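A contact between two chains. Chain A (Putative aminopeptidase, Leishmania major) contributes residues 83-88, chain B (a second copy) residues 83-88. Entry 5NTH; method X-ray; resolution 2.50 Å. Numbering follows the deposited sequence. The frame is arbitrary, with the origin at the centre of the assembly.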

# COMPACT_ATOMS: atom_id res chain seq x y z
N THR A 83 -32.02 15.13 -24.66
CA THR A 83 -33.10 14.21 -24.92
C THR A 83 -34.44 14.83 -24.47
O THR A 83 -34.53 15.54 -23.45
N VAL A 84 -35.47 14.55 -25.25
CA VAL A 84 -36.81 14.93 -24.91
C VAL A 84 -37.70 13.72 -25.10
O VAL A 84 -37.60 13.00 -26.09
N LYS A 85 -38.57 13.51 -24.13
CA LYS A 85 -39.38 12.32 -24.05
C LYS A 85 -40.82 12.69 -23.76
O LYS A 85 -41.09 13.62 -23.02
N THR A 86 -41.75 11.93 -24.33
CA THR A 86 -43.16 12.22 -24.18
C THR A 86 -44.00 11.03 -24.57
O THR A 86 -43.53 10.10 -25.25
N LEU A 87 -45.26 11.07 -24.15
CA LEU A 87 -46.27 10.15 -24.67
C LEU A 87 -46.99 10.89 -25.76
O LEU A 87 -47.05 12.12 -25.76
N ALA A 88 -47.54 10.15 -26.71
CA ALA A 88 -48.39 10.80 -27.67
C ALA A 88 -49.40 9.84 -28.27
O ALA A 88 -49.14 8.63 -28.39
N THR B 83 -40.77 6.39 -12.64
CA THR B 83 -41.08 7.72 -13.10
C THR B 83 -41.65 7.66 -14.53
O THR B 83 -41.23 6.86 -15.38
N VAL B 84 -42.62 8.53 -14.78
CA VAL B 84 -43.17 8.71 -16.09
C VAL B 84 -43.22 10.20 -16.37
O VAL B 84 -43.60 11.01 -15.53
N LYS B 85 -42.80 10.55 -17.58
CA LYS B 85 -42.62 11.92 -17.98
C LYS B 85 -43.24 12.17 -19.33
O LYS B 85 -43.22 11.30 -20.20
N THR B 86 -43.79 13.36 -19.52
CA THR B 86 -44.49 13.70 -20.74
C THR B 86 -44.67 15.19 -20.88
O THR B 86 -44.54 15.94 -19.89
N LEU B 87 -44.97 15.61 -22.10
CA LEU B 87 -45.45 16.97 -22.34
C LEU B 87 -46.95 16.89 -22.39
O LEU B 87 -47.51 15.84 -22.71
N ALA B 88 -47.61 17.98 -22.06
CA ALA B 88 -49.03 18.01 -22.26
C ALA B 88 -49.55 19.42 -22.45
O ALA B 88 -48.99 20.38 -21.91

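Two copies of the same strand cross at 79° about an exact two-fold axis, so every contact made by one is repeated by the other. The strands come within 4.7 Å at their axes, and the crossing centres on Thr A86 and Thr B86, whose CA atoms lie 4.0 Å apart. No main-chain ladder links the two stretches; a side chain supplies the acceptor instead.

That side chain is threonine. Thr A86 holds chi1 at -167° (t), and from there its OG1 accepts a hydrogen bond from Leu B87 N at 3.1 Å, with a nearly straight N-H...O angle of 171°. The same OG1 donates within its own strand to Leu A87 O at 3.0 Å, so one rotamer serves a partner in its own strand and another across the crossing. By symmetry Leu A87 N reaches Thr B86 OG1 at 3.1 Å, while Thr B86 OG1 donates to Leu B87 O. The two hydroxyls are themselves close, with Thr A86 OG1 3.1 Å from Thr B86 OG1. All of this takes place in a buried setting, where a compact, beta-branched polar residue can satisfy backbone groups without a long side chain.

The CA-to-CB bonds of residues 84 to 87 point sideways to the partner strand. Leu A87 (chi1 m, chi2 t) places CD1 4.5 Å from CG1 of Val B84, which is in the t rotamer; the mate of this loose apolar contact joins Val A84 CG1 and Leu B87 CD1. Lys A85 and Lys B85 run t, t, m, t, with chi3 at -40° bending an otherwise extended chain. Each loses appreciable surface to the partner, yet their closest cross-strand approaches are made by backbone O atoms. Thr A83 and Ala A88, like their mates, make no contact across the crossing.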

# COMPACT_ATOMS: atom_id res chain seq x y z
CB THR A 83 -32.86 12.84 -24.26
OG1 THR A 83 -31.99 12.06 -25.08
CG2 THR A 83 -34.14 12.05 -24.11
CB VAL A 84 -37.25 16.11 -25.75
CG1 VAL A 84 -38.72 16.40 -25.53
CG2 VAL A 84 -36.43 17.34 -25.38
CB LYS A 85 -38.84 11.47 -22.94
CG LYS A 85 -39.44 10.08 -22.82
CD LYS A 85 -38.94 9.36 -21.56
CE LYS A 85 -37.44 9.59 -21.29
NZ LYS A 85 -37.05 8.81 -20.11
CB THR A 86 -43.55 13.42 -25.06
OG1 THR A 86 -44.85 13.88 -24.69
CG2 THR A 86 -43.56 13.06 -26.53
CB LEU A 87 -47.27 9.76 -23.60
CG LEU A 87 -46.61 9.24 -22.34
CD1 LEU A 87 -47.60 9.22 -21.18
CD2 LEU A 87 -46.03 7.86 -22.61
CB ALA A 88 -47.54 11.44 -28.76
CB THR B 83 -39.86 8.66 -13.01
OG1 THR B 83 -39.73 9.15 -11.68
CG2 THR B 83 -40.01 9.88 -13.90
CB VAL B 84 -44.54 8.07 -16.17
CG1 VAL B 84 -45.21 8.42 -17.48
CG2 VAL B 84 -44.40 6.56 -16.05
CB LYS B 85 -41.14 12.18 -18.05
CG LYS B 85 -40.73 13.63 -18.27
CD LYS B 85 -39.21 13.75 -18.49
CE LYS B 85 -38.39 12.83 -17.58
NZ LYS B 85 -36.96 13.08 -17.82
CB THR B 86 -45.87 13.02 -20.77
OG1 THR B 86 -46.42 13.11 -22.08
CG2 THR B 86 -46.83 13.67 -19.80
CB LEU B 87 -44.95 17.50 -23.66
CG LEU B 87 -43.44 17.38 -23.82
CD1 LEU B 87 -43.03 17.58 -25.27
CD2 LEU B 87 -42.77 18.39 -22.90
CB ALA B 88 -49.73 17.32 -21.10